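Aspartate-semialdehyde dehydrogenase 2 (Vibrio cholerae, PDB 2R00) catalyses the NADPH-dependent reductive dephosphorylation of L-aspartyl-4-phosphate to L-aspartate-semialdehyde, a step on the pathways to lysine and methionine. Local coordinates at residues A[91-96]-A[124-129]; A[106-111]-A[325-330]; A[154-159]-A[242-247]; A[211-216]-A[233-238]. All coordinates share one frame; numbering follows the deposited sequence.

Contact 1: A[91-96]-A[124-129]; sequences VVIDNT and NIIANP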
loop_
_atom_site.group_PDB
_atom_site.type_symbol
_atom_site.label_atom_id
_atom_site.label_comp_id
_atom_site.label_asym_id
_atom_site.label_seq_id
_atom_site.Cartn_x
_atom_site.Cartn_y
_atom_site.Cartn_z
ATOM N N VAL A 91 -12.089 -20.926 -30.837
ATOM C CA VAL A 91 -10.992 -20.521 -29.968
ATOM C C VAL A 91 -11.555 -19.672 -28.830
ATOM O O VAL A 91 -12.148 -18.609 -29.060
ATOM C CB VAL A 91 -9.833 -19.795 -30.725
ATOM C CG1 VAL A 91 -8.652 -19.521 -29.774
ATOM C CG2 VAL A 91 -9.370 -20.625 -31.900
ATOM N N VAL A 92 -11.387 -20.170 -27.604
ATOM C CA VAL A 92 -11.976 -19.554 -26.418
ATOM C C VAL A 92 -10.939 -18.664 -25.740
ATOM O O VAL A 92 -9.825 -19.100 -25.461
ATOM C CB VAL A 92 -12.496 -20.616 -25.414
ATOM C CG1 VAL A 92 -13.110 -19.962 -24.172
ATOM C CG2 VAL A 92 -13.503 -21.554 -26.085
ATOM N N ILE A 93 -11.302 -17.409 -25.515
ATOM C CA ILE A 93 -10.494 -16.509 -24.701
ATOM C C ILE A 93 -11.212 -16.409 -23.358
ATOM O O ILE A 93 -12.342 -15.935 -23.287
ATOM C CB ILE A 93 -10.275 -15.127 -25.392
ATOM C CG1 ILE A 93 -9.430 -15.314 -26.669
ATOM C CG2 ILE A 93 -9.614 -14.148 -24.419
ATOM C CD1 ILE A 93 -9.708 -14.303 -27.787
ATOM N N ASP A 94 -10.561 -16.918 -22.310
ATOM C CA ASP A 94 -11.242 -17.195 -21.051
ATOM C C ASP A 94 -10.893 -16.209 -19.958
ATOM O O ASP A 94 -9.773 -16.199 -19.459
ATOM C CB ASP A 94 -10.938 -18.611 -20.553
ATOM C CG ASP A 94 -11.867 -19.032 -19.442
ATOM O OD1 ASP A 94 -13.090 -18.837 -19.614
ATOM O OD2 ASP A 94 -11.388 -19.540 -18.402
ATOM N N ASN A 95 -11.874 -15.411 -19.566
ATOM C CA ASN A 95 -11.673 -14.461 -18.481
ATOM C C ASN A 95 -12.133 -15.031 -17.148
ATOM O O ASN A 95 -13.026 -14.477 -16.497
ATOM C CB ASN A 95 -12.347 -13.123 -18.786
ATOM C CG ASN A 95 -12.062 -12.076 -17.725
ATOM O OD1 ASN A 95 -10.912 -11.762 -17.442
ATOM N ND2 ASN A 95 -13.109 -11.567 -17.109
ATOM N N THR A 96 -11.539 -16.168 -16.762
ATOM C CA THR A 96 -11.691 -16.722 -15.415
ATOM C C THR A 96 -10.334 -17.213 -14.933
ATOM O O THR A 96 -9.356 -17.218 -15.693
ATOM C CB THR A 96 -12.737 -17.905 -15.344
ATOM O OG1 THR A 96 -12.143 -19.124 -15.804
ATOM C CG2 THR A 96 -13.965 -17.608 -16.192
ATOM N N ASN A 124 -7.267 -24.991 -28.039
ATOM C CA ASN A 124 -8.231 -23.988 -28.517
ATOM C C ASN A 124 -8.709 -23.084 -27.382
ATOM O O ASN A 124 -9.852 -22.610 -27.373
ATOM C CB ASN A 124 -9.415 -24.628 -29.261
ATOM C CG ASN A 124 -9.052 -25.073 -30.682
ATOM O OD1 ASN A 124 -7.968 -24.763 -31.199
ATOM N ND2 ASN A 124 -9.958 -25.816 -31.311
ATOM N N ILE A 125 -7.814 -22.843 -26.425
ATOM C CA ILE A 125 -8.093 -21.932 -25.324
ATOM C C ILE A 125 -6.874 -21.054 -25.063
ATOM O O ILE A 125 -5.732 -21.541 -25.096
ATOM C CB ILE A 125 -8.489 -22.685 -24.014
ATOM C CG1 ILE A 125 -9.666 -23.640 -24.244
ATOM C CG2 ILE A 125 -8.875 -21.686 -22.914
ATOM C CD1 ILE A 125 -9.792 -24.703 -23.163
ATOM N N ILE A 126 -7.140 -19.766 -24.835
ATOM C CA ILE A 126 -6.158 -18.799 -24.338
ATOM C C ILE A 126 -6.751 -18.208 -23.048
ATOM O O ILE A 126 -7.918 -17.865 -23.015
ATOM C CB ILE A 126 -5.931 -17.627 -25.348
ATOM C CG1 ILE A 126 -5.540 -18.156 -26.736
ATOM C CG2 ILE A 126 -4.869 -16.665 -24.825
ATOM C CD1 ILE A 126 -5.732 -17.139 -27.878
ATOM N N ALA A 127 -5.946 -18.095 -22.000
ATOM C CA ALA A 127 -6.430 -17.611 -20.699
ATOM C C ALA A 127 -6.135 -16.125 -20.551
ATOM O O ALA A 127 -5.031 -15.681 -20.878
ATOM C CB ALA A 127 -5.771 -18.397 -19.581
ATOM N N ASN A 128 -7.131 -15.370 -20.079
ATOM C CA ASN A 128 -7.005 -13.941 -19.788
ATOM C C ASN A 128 -6.556 -13.855 -18.336
ATOM O O ASN A 128 -7.175 -14.491 -17.486
ATOM C CB ASN A 128 -8.382 -13.260 -19.951
ATOM C CG ASN A 128 -8.303 -11.743 -20.209
ATOM O OD1 ASN A 128 -9.013 -10.946 -19.571
ATOM N ND2 ASN A 128 -7.490 -11.350 -21.173
ATOM N N PRO A 129 -5.463 -13.113 -18.044
ATOM C CA PRO A 129 -5.021 -13.038 -16.652
ATOM C C PRO A 129 -5.891 -12.148 -15.761
ATOM O O PRO A 129 -6.795 -11.455 -16.239
ATOM C CB PRO A 129 -3.589 -12.459 -16.747
ATOM C CG PRO A 129 -3.223 -12.489 -18.198
ATOM C CD PRO A 129 -4.558 -12.362 -18.926
#
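The carbonyl oxygen of V92 is gripped twice by the neighbouring strand: I126 N donates to V92 O at 2.8 Å, and I125 CA brings a C-H to the same V92 O at 3.3 Å. One residue pair further on the roles reverse, with D94 N bonded to I126 O at 2.9 Å and I93 CA also close to that oxygen. V92 N to N124 O and N128 N to D94 O complete four bonds. This is parallel pairing, with strand axes 15° apart, at the border of the Rossmann-type nucleotide-binding sheet, where 125-127 is one of the two outermost strands within the chain. No helix intervenes in the chain between these two strands; helix 316-335 covers the I93 face and helix 75-87 the V92 face. On the former face, I126 CD1 reaches both V91 CG1, at 4.2 Å, and I93 CG1, at 4.3 Å. On the latter, V92 CB lies beside I125 CG1. D94 projects from this V92 face with its CG anti to the backbone N (chi1 -167°): OD1 bonds S78 OG, while T96 OG1 donates to D94 OD2 at 2.7 Å on the syn side.

Contact 2: A[106-111]-A[325-330]; sequences PLVVPE and VQIAEL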
loop_
_atom_site.group_PDB
_atom_site.type_symbol
_atom_site.label_atom_id
_atom_site.label_comp_id
_atom_site.label_asym_id
_atom_site.label_seq_id
_atom_site.Cartn_x
_atom_site.Cartn_y
_atom_site.Cartn_z
ATOM N N PRO A 106 -1.787 -21.016 -23.024
ATOM C CA PRO A 106 -1.115 -19.729 -22.883
ATOM C C PRO A 106 -1.905 -18.745 -22.018
ATOM O O PRO A 106 -3.134 -18.700 -22.090
ATOM C CB PRO A 106 -1.051 -19.206 -24.327
ATOM C CG PRO A 106 -2.219 -19.849 -25.009
ATOM C CD PRO A 106 -2.269 -21.231 -24.405
ATOM N N LEU A 107 -1.184 -17.963 -21.214
ATOM C CA LEU A 107 -1.771 -16.904 -20.388
ATOM C C LEU A 107 -1.218 -15.572 -20.877
ATOM O O LEU A 107 -0.034 -15.302 -20.710
ATOM C CB LEU A 107 -1.385 -17.114 -18.920
ATOM C CG LEU A 107 -1.779 -16.054 -17.877
ATOM C CD1 LEU A 107 -3.312 -16.036 -17.729
ATOM C CD2 LEU A 107 -1.102 -16.336 -16.522
ATOM N N VAL A 108 -2.071 -14.732 -21.461
ATOM C CA VAL A 108 -1.570 -13.680 -22.350
ATOM C C VAL A 108 -1.902 -12.243 -21.943
ATOM O O VAL A 108 -3.051 -11.914 -21.698
ATOM C CB VAL A 108 -2.009 -13.937 -23.826
ATOM C CG1 VAL A 108 -1.565 -12.807 -24.731
ATOM C CG2 VAL A 108 -1.459 -15.295 -24.320
ATOM N N VAL A 109 -0.860 -11.412 -21.872
ATOM C CA VAL A 109 -0.970 -9.952 -21.875
ATOM C C VAL A 109 -0.306 -9.481 -23.185
ATOM O O VAL A 109 0.915 -9.607 -23.338
ATOM C CB VAL A 109 -0.213 -9.314 -20.674
ATOM C CG1 VAL A 109 -0.187 -7.778 -20.794
ATOM C CG2 VAL A 109 -0.828 -9.750 -19.335
ATOM N N PRO A 110 -1.115 -9.004 -24.160
ATOM C CA PRO A 110 -0.611 -8.692 -25.507
ATOM C C PRO A 110 0.570 -7.722 -25.612
ATOM O O PRO A 110 1.313 -7.805 -26.575
ATOM C CB PRO A 110 -1.847 -8.133 -26.227
ATOM C CG PRO A 110 -2.985 -8.762 -25.530
ATOM C CD PRO A 110 -2.572 -8.804 -24.084
ATOM N N GLU A 111 0.760 -6.832 -24.638
ATOM C CA GLU A 111 1.908 -5.925 -24.661
ATOM C C GLU A 111 3.176 -6.637 -24.198
ATOM O O GLU A 111 4.291 -6.149 -24.409
ATOM C CB GLU A 111 1.656 -4.708 -23.770
ATOM C CG GLU A 111 0.512 -3.821 -24.234
ATOM C CD GLU A 111 -0.815 -4.192 -23.608
ATOM O OE1 GLU A 111 -0.986 -5.355 -23.157
ATOM O OE2 GLU A 111 -1.696 -3.306 -23.567
ATOM N N VAL A 325 -10.010 -8.601 -25.692
ATOM C CA VAL A 325 -10.212 -8.178 -27.084
ATOM C C VAL A 325 -8.870 -8.019 -27.830
ATOM O O VAL A 325 -8.751 -8.442 -28.983
ATOM C CB VAL A 325 -11.103 -6.911 -27.173
ATOM C CG1 VAL A 325 -11.339 -6.492 -28.629
ATOM C CG2 VAL A 325 -12.441 -7.165 -26.487
ATOM N N GLN A 326 -7.856 -7.460 -27.159
ATOM C CA GLN A 326 -6.508 -7.355 -27.744
ATOM C C GLN A 326 -5.918 -8.712 -28.119
ATOM O O GLN A 326 -5.218 -8.838 -29.132
ATOM C CB GLN A 326 -5.551 -6.676 -26.776
ATOM C CG GLN A 326 -5.730 -5.174 -26.633
ATOM C CD GLN A 326 -4.812 -4.604 -25.572
ATOM O OE1 GLN A 326 -5.023 -4.809 -24.380
ATOM N NE2 GLN A 326 -3.782 -3.887 -26.004
ATOM N N ILE A 327 -6.180 -9.719 -27.283
ATOM C CA ILE A 327 -5.815 -11.094 -27.598
ATOM C C ILE A 327 -6.488 -11.518 -28.901
ATOM O O ILE A 327 -5.818 -12.030 -29.794
ATOM C CB ILE A 327 -6.198 -12.083 -26.451
ATOM C CG1 ILE A 327 -5.375 -11.788 -25.186
ATOM C CG2 ILE A 327 -5.998 -13.525 -26.912
ATOM C CD1 ILE A 327 -5.896 -12.455 -23.903
ATOM N N ALA A 328 -7.804 -11.292 -28.998
ATOM C CA ALA A 328 -8.598 -11.661 -30.182
ATOM C C ALA A 328 -8.127 -10.953 -31.454
ATOM O O ALA A 328 -8.170 -11.523 -32.547
ATOM C CB ALA A 328 -10.073 -11.360 -29.949
ATOM N N GLU A 329 -7.719 -9.697 -31.299
ATOM C CA GLU A 329 -7.222 -8.901 -32.407
ATOM C C GLU A 329 -5.977 -9.540 -32.981
ATOM O O GLU A 329 -5.878 -9.708 -34.189
ATOM C CB GLU A 329 -6.932 -7.475 -31.941
ATOM C CG GLU A 329 -8.187 -6.644 -31.715
ATOM C CD GLU A 329 -7.907 -5.325 -31.020
ATOM O OE1 GLU A 329 -8.858 -4.549 -30.843
ATOM O OE2 GLU A 329 -6.746 -5.072 -30.627
ATOM N N LEU A 330 -5.039 -9.919 -32.113
ATOM C CA LEU A 330 -3.791 -10.542 -32.545
ATOM C C LEU A 330 -4.005 -11.952 -33.090
ATOM O O LEU A 330 -3.359 -12.367 -34.058
ATOM C CB LEU A 330 -2.785 -10.552 -31.393
ATOM C CG LEU A 330 -1.691 -9.486 -31.339
ATOM C CD1 LEU A 330 -2.119 -8.141 -31.901
ATOM C CD2 LEU A 330 -1.193 -9.337 -29.901
#
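Q326 has CG anti to its carbonyl carbon (chi1 -74°) and an extended chain beyond it, whereas E111 bends at chi2 (92°), and the two side chains cross at about a right angle where amide and carboxylate meet. Q326 NE2 donates to E111 OE2 at 3.3 Å. The oxygen lies close to the plane of the amide, but the N-H comes down on it from above the carboxylate plane, and the two flat groups stand 85° apart.

Beside this bond, P110 presses on helix 316-335 with its ring. P110 CG is the leading atom, 3.5 Å from Q326 CB and 3.9 Å from I327 CG1, while P110 CB meets L330 CD2 at 3.9 Å. One turn of helix, residues 326, 327 and 330, thus forms the seat for the proline. V108 extends the apolar patch: its CG1 lies 4.0 Å from I327 CG1, and I327 CD1 reaches over to V108 O at 3.6 Å. That carbonyl has a proper donor in N323, one turn earlier on the same helix.

The contact ties the connection between strands 91-94 and 125-127 to the C-terminal helix, so that residues more than 200 positions apart close on each other. Strand 125-127 also takes part, since I126 touches both V108 and I327. Chemically the joint is mainly apolar, with shape rather than charge setting the fit; its single cross-segment hydrogen bond is long, joins partly exposed groups and meets the carboxylate from above its plane, and is therefore probably weak.

Contact 3: A[154-159]-A[242-247]; sequences VTTYQS and YGHAEA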
loop_
_atom_site.group_PDB
_atom_site.type_symbol
_atom_site.label_atom_id
_atom_site.label_comp_id
_atom_site.label_asym_id
_atom_site.label_seq_id
_atom_site.Cartn_x
_atom_site.Cartn_y
_atom_site.Cartn_z
ATOM N N VAL A 154 4.956 -6.686 -4.286
ATOM C CA VAL A 154 3.782 -5.950 -4.735
ATOM C C VAL A 154 2.632 -6.075 -3.734
ATOM O O VAL A 154 2.352 -7.173 -3.230
ATOM C CB VAL A 154 3.342 -6.380 -6.165
ATOM C CG1 VAL A 154 3.030 -7.908 -6.247
ATOM C CG2 VAL A 154 2.161 -5.533 -6.670
ATOM N N THR A 155 1.974 -4.946 -3.465
ATOM C CA THR A 155 0.757 -4.903 -2.663
ATOM C C THR A 155 -0.412 -4.452 -3.545
ATOM O O THR A 155 -0.314 -3.418 -4.218
ATOM C CB THR A 155 0.908 -3.945 -1.447
ATOM O OG1 THR A 155 2.011 -4.367 -0.640
ATOM C CG2 THR A 155 -0.360 -3.956 -0.591
ATOM N N THR A 156 -1.493 -5.239 -3.567
ATOM C CA THR A 156 -2.693 -4.885 -4.321
ATOM C C THR A 156 -3.800 -4.500 -3.356
ATOM O O THR A 156 -3.866 -5.013 -2.241
ATOM C CB THR A 156 -3.217 -6.038 -5.242
ATOM O OG1 THR A 156 -3.733 -7.117 -4.445
ATOM C CG2 THR A 156 -2.121 -6.553 -6.168
ATOM N N TYR A 157 -4.684 -3.620 -3.812
ATOM C CA TYR A 157 -5.729 -3.074 -2.968
ATOM C C TYR A 157 -7.063 -3.174 -3.694
ATOM O O TYR A 157 -7.199 -2.710 -4.827
ATOM C CB TYR A 157 -5.449 -1.601 -2.654
ATOM C CG TYR A 157 -4.102 -1.307 -2.044
ATOM C CD1 TYR A 157 -3.031 -0.904 -2.837
ATOM C CD2 TYR A 157 -3.906 -1.396 -0.671
ATOM C CE1 TYR A 157 -1.786 -0.605 -2.284
ATOM C CE2 TYR A 157 -2.669 -1.097 -0.099
ATOM C CZ TYR A 157 -1.612 -0.706 -0.913
ATOM O OH TYR A 157 -0.382 -0.424 -0.361
ATOM N N GLN A 158 -8.034 -3.785 -3.028
ATOM C CA GLN A 158 -9.394 -3.875 -3.531
ATOM C C GLN A 158 -10.366 -3.871 -2.359
ATOM O O GLN A 158 -9.984 -4.173 -1.231
ATOM C CB GLN A 158 -9.579 -5.142 -4.377
ATOM C CG GLN A 158 -9.288 -6.432 -3.639
ATOM C CD GLN A 158 -9.173 -7.632 -4.569
ATOM O OE1 GLN A 158 -9.941 -7.767 -5.527
ATOM N NE2 GLN A 158 -8.205 -8.507 -4.294
ATOM N N SER A 159 -11.621 -3.532 -2.645
ATOM C CA SER A 159 -12.675 -3.437 -1.631
ATOM C C SER A 159 -12.905 -4.772 -0.938
ATOM O O SER A 159 -12.780 -5.827 -1.561
ATOM C CB SER A 159 -13.979 -3.036 -2.303
ATOM O OG SER A 159 -14.374 -4.055 -3.209
ATOM N N TYR A 242 -13.059 2.228 -4.501
ATOM C CA TYR A 242 -13.523 2.269 -5.898
ATOM C C TYR A 242 -12.346 2.192 -6.872
ATOM O O TYR A 242 -11.502 3.086 -6.918
ATOM C CB TYR A 242 -14.355 3.541 -6.165
ATOM C CG TYR A 242 -15.603 3.622 -5.310
ATOM C CD1 TYR A 242 -16.808 3.068 -5.750
ATOM C CD2 TYR A 242 -15.574 4.227 -4.051
ATOM C CE1 TYR A 242 -17.959 3.121 -4.959
ATOM C CE2 TYR A 242 -16.719 4.289 -3.252
ATOM C CZ TYR A 242 -17.905 3.730 -3.716
ATOM O OH TYR A 242 -19.033 3.779 -2.937
ATOM N N GLY A 243 -12.299 1.114 -7.646
ATOM C CA GLY A 243 -11.194 0.856 -8.551
ATOM C C GLY A 243 -10.167 -0.035 -7.883
ATOM O O GLY A 243 -10.420 -0.615 -6.820
ATOM N N HIS A 244 -9.001 -0.135 -8.504
ATOM C CA HIS A 244 -7.969 -1.048 -8.053
ATOM C C HIS A 244 -6.611 -0.370 -8.098
ATOM O O HIS A 244 -6.322 0.398 -9.016
ATOM C CB HIS A 244 -7.970 -2.306 -8.935
ATOM C CG HIS A 244 -6.929 -3.311 -8.558
ATOM N ND1 HIS A 244 -5.747 -3.452 -9.255
ATOM C CD2 HIS A 244 -6.883 -4.213 -7.549
ATOM C CE1 HIS A 244 -5.018 -4.400 -8.693
ATOM N NE2 HIS A 244 -5.683 -4.877 -7.655
ATOM N N ALA A 245 -5.776 -0.663 -7.109
ATOM C CA ALA A 245 -4.438 -0.078 -7.055
ATOM C C ALA A 245 -3.406 -1.114 -6.637
ATOM O O ALA A 245 -3.749 -2.102 -5.982
ATOM C CB ALA A 245 -4.416 1.110 -6.105
ATOM N N GLU A 246 -2.154 -0.879 -7.034
ATOM C CA GLU A 246 -1.011 -1.705 -6.653
ATOM C C GLU A 246 0.179 -0.823 -6.362
ATOM O O GLU A 246 0.434 0.114 -7.094
ATOM C CB GLU A 246 -0.601 -2.631 -7.785
ATOM C CG GLU A 246 -1.711 -3.454 -8.335
ATOM C CD GLU A 246 -1.273 -4.278 -9.488
ATOM O OE1 GLU A 246 -0.407 -3.829 -10.268
ATOM O OE2 GLU A 246 -1.798 -5.381 -9.617
ATOM N N ALA A 247 0.901 -1.144 -5.296
ATOM C CA ALA A 247 2.189 -0.533 -4.993
ATOM C C ALA A 247 3.241 -1.562 -5.371
ATOM O O ALA A 247 3.158 -2.725 -4.942
ATOM C CB ALA A 247 2.281 -0.200 -3.503
HETATM O O HOH W 1 -12.293 -2.279 -5.647
#
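T155 and A247 form an antiparallel hydrogen-bonded pair, T155 N reaching A247 O at 2.9 Å and A247 N reaching T155 O at 2.8 Å. Y157 N to A245 O, also 2.8 Å, begins the next such pair, but its return bond from A245 N to Y157 O is weak. Where the strands part, a water lies 2.8 Å from G243 O and accepts a weak bond from S159 N.

Near the weak bond stands H244, the probable proton acceptor. Its CG is anti to the backbone N (chi1 180°), and the turn of the ring (chi2 -102°) places CD2 3.1 Å from Y157 O; NE2 lies 3.6 Å from T156 CB, while ND1 is held by Q135. H244 and Q158, whose NE2 bonds E212, project from these strands into the probable catalytic pocket near C131. In the intervening non-hydrogen-bonded pair, T156 and E246 extend in parallel from the same face, T156 CG2 lying 3.7 Å from E246 OE2.

On the other face, the Y157 ring turns its edge to A245, Y157 CD1 being 4.1 Å from A245 CB, and its hydroxyl bonds Y157 of the second subunit. This face packs on W310 and V312 of strand 306-313, W310 nearly parallel to the ring, and on P239 and C197 of the second subunit. Helix 131-147 covers the T156 and E246 face, and strand 230-238 flanks 149-159 on the edge not taken by 244-252.

Contact 4: A[211-216]-A[233-238]; sequences KEEMKM and PTCVRV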
loop_
_atom_site.group_PDB
_atom_site.type_symbol
_atom_site.label_atom_id
_atom_site.label_comp_id
_atom_site.label_asym_id
_atom_site.label_seq_id
_atom_site.Cartn_x
_atom_site.Cartn_y
_atom_site.Cartn_z
ATOM N N LYS A 211 -3.562 -18.341 -0.814
ATOM C CA LYS A 211 -3.754 -19.128 -2.033
ATOM C C LYS A 211 -3.740 -18.221 -3.242
ATOM O O LYS A 211 -3.214 -17.884 -4.636
ATOM C CB LYS A 211 -5.091 -19.870 -2.004
ATOM N N GLU A 212 -4.746 -16.502 -3.258
ATOM C CA GLU A 212 -4.765 -15.363 -4.208
ATOM C C GLU A 212 -3.340 -14.880 -4.460
ATOM O O GLU A 212 -2.971 -14.638 -5.604
ATOM C CB GLU A 212 -5.645 -14.246 -3.661
ATOM C CG GLU A 212 -5.952 -13.118 -4.637
ATOM C CD GLU A 212 -6.791 -12.014 -4.000
ATOM O OE1 GLU A 212 -7.367 -11.195 -4.756
ATOM O OE2 GLU A 212 -6.884 -11.968 -2.748
ATOM N N GLU A 213 -2.542 -14.765 -3.399
ATOM C CA GLU A 213 -1.184 -14.226 -3.521
ATOM C C GLU A 213 -0.308 -15.170 -4.329
ATOM O O GLU A 213 0.391 -14.733 -5.225
ATOM C CB GLU A 213 -0.562 -13.909 -2.154
ATOM C CG GLU A 213 -1.210 -12.696 -1.455
ATOM C CD GLU A 213 -0.932 -12.601 0.051
ATOM O OE1 GLU A 213 -0.282 -13.496 0.638
ATOM O OE2 GLU A 213 -1.364 -11.596 0.647
ATOM N N MET A 214 -0.353 -16.467 -4.017
ATOM C CA MET A 214 0.416 -17.459 -4.774
ATOM C C MET A 214 -0.002 -17.475 -6.240
ATOM O O MET A 214 0.827 -17.670 -7.129
ATOM C CB MET A 214 0.267 -18.857 -4.155
ATOM C CG MET A 214 1.093 -19.072 -2.882
ATOM S SD MET A 214 2.782 -18.410 -2.927
ATOM C CE MET A 214 3.563 -19.211 -4.348
ATOM N N LYS A 215 -1.289 -17.267 -6.495
ATOM C CA LYS A 215 -1.783 -17.260 -7.873
ATOM C C LYS A 215 -1.163 -16.138 -8.687
ATOM O O LYS A 215 -0.848 -16.327 -9.856
ATOM C CB LYS A 215 -3.308 -17.204 -7.912
ATOM C CG LYS A 215 -3.948 -18.578 -7.756
ATOM C CD LYS A 215 -5.383 -18.531 -7.270
ATOM C CE LYS A 215 -6.119 -17.281 -7.712
ATOM N NZ LYS A 215 -6.507 -17.301 -9.139
ATOM N N MET A 216 -0.947 -14.987 -8.047
ATOM C CA MET A 216 -0.264 -13.860 -8.673
ATOM C C MET A 216 1.189 -14.193 -9.015
ATOM O O MET A 216 1.675 -13.849 -10.093
ATOM C CB MET A 216 -0.353 -12.632 -7.768
ATOM C CG MET A 216 0.165 -11.347 -8.381
ATOM S SD MET A 216 -0.549 -9.848 -7.623
ATOM C CE MET A 216 -0.245 -8.715 -8.971
ATOM N N PRO A 233 3.749 -11.120 -3.317
ATOM C CA PRO A 233 2.553 -10.293 -3.245
ATOM C C PRO A 233 1.903 -10.240 -1.866
ATOM O O PRO A 233 1.969 -11.212 -1.090
ATOM C CB PRO A 233 1.584 -10.981 -4.232
ATOM C CG PRO A 233 2.344 -12.157 -4.814
ATOM C CD PRO A 233 3.402 -12.468 -3.782
ATOM N N THR A 234 1.279 -9.098 -1.585
ATOM C CA THR A 234 0.399 -8.925 -0.442
ATOM C C THR A 234 -0.925 -8.405 -0.984
ATOM O O THR A 234 -0.998 -7.308 -1.532
ATOM C CB THR A 234 0.988 -7.947 0.594
ATOM O OG1 THR A 234 2.286 -8.402 0.985
ATOM C CG2 THR A 234 0.095 -7.884 1.844
ATOM N N CYS A 235 -1.966 -9.223 -0.871
ATOM C CA CYS A 235 -3.259 -8.876 -1.424
ATOM C C CYS A 235 -4.144 -8.414 -0.281
ATOM O O CYS A 235 -4.561 -9.212 0.561
ATOM C CB CYS A 235 -3.848 -10.061 -2.201
ATOM S SG CYS A 235 -2.781 -10.517 -3.617
ATOM N N VAL A 236 -4.390 -7.108 -0.256
ATOM C CA VAL A 236 -5.006 -6.428 0.875
ATOM C C VAL A 236 -6.431 -6.003 0.548
ATOM O O VAL A 236 -6.715 -5.501 -0.547
ATOM C CB VAL A 236 -4.152 -5.190 1.288
ATOM C CG1 VAL A 236 -4.893 -4.302 2.252
ATOM C CG2 VAL A 236 -2.853 -5.644 1.915
ATOM N N ARG A 237 -7.337 -6.224 1.493
ATOM C CA ARG A 237 -8.693 -5.738 1.321
ATOM C C ARG A 237 -8.842 -4.428 2.078
ATOM O O ARG A 237 -8.402 -4.305 3.234
ATOM C CB ARG A 237 -9.707 -6.770 1.793
ATOM C CG ARG A 237 -10.677 -7.169 0.702
ATOM C CD ARG A 237 -10.193 -8.362 -0.107
ATOM N NE ARG A 237 -10.691 -8.346 -1.490
ATOM C CZ ARG A 237 -11.920 -8.704 -1.881
ATOM N NH1 ARG A 237 -12.829 -9.103 -0.996
ATOM N NH2 ARG A 237 -12.253 -8.647 -3.169
ATOM N N VAL A 238 -9.422 -3.437 1.418
ATOM C CA VAL A 238 -9.656 -2.153 2.082
ATOM C C VAL A 238 -11.151 -1.919 2.393
ATOM O O VAL A 238 -12.012 -2.256 1.568
ATOM C CB VAL A 238 -8.924 -0.941 1.386
ATOM C CG1 VAL A 238 -8.123 -1.351 0.155
ATOM C CG2 VAL A 238 -9.856 0.242 1.129
#
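One hydrogen bond joins helix to strand: C235 N donates to E213 OE2 at 2.9 Å and nearly straight (169°), meeting the oxygen on its anti side. The other carboxylate oxygen of E213, OE1, accepts from T210 N at the start of the helix and forms a salt bridge with R296 of the second subunit, so this buried acid serves helix, strand and dimer partner at once. E212 OE1 bonds Q158, a residue predicted to bind substrate. R237, also predicted to bind substrate, stands nearby, its NE 5.4 Å from E212 OE2: opposite charges, but not in contact.

Van der Waals contacts do the rest. E212 has CG anti to the backbone N (chi1 -170°), and the extended chain beyond carries the carboxylate on until OE2 lies 3.6 Å from C235 CB. P233 CG nestles against E213 O at 3.3 Å and M216 CB at 4.0 Å; the methionine chain and the proline ring pass antiparallel. The sulfur of C235 packs on the aliphatic part of E213, SG to CG 3.4 Å, which is close.

Helix segment 211-216 and strand segment 233-238 lie with their directions 133° apart, the strand being an outer one of its sheet within this chain. Strand 149-159 lies beside it, its T156 touching both C235 and M216, and M216 goes on to helix 131-147; the end of K215, predicted to bind phosphate, leads away from the strand, touching S97 and bonding Y101 OH through NZ.

Overall arrangement
The four contacts fall into two pairs, one for each half of the enzyme. Contacts 1 and 2, with centres 9 Å apart, adjoin: the loop of contact 2 probably bonds A127 of contact 1 through the backbone of P106 and V108, and I327 touches N128. Contacts 3 and 4, 10 Å apart, meet in the other sheet, where strand 230-238 of contact 4 pairs with strand 149-159 of contact 3 (V154 O to T234 N 2.8 Å), and both touch the second subunit. Between the pairs lie more than 20 Å centre to centre. The catalytic C131 comes two residues after segment 124-129, and the side chain of H244 in contact 3 lies about 6 Å from that of C131, whereas that of Q326 in contact 2 is about 10 Å away.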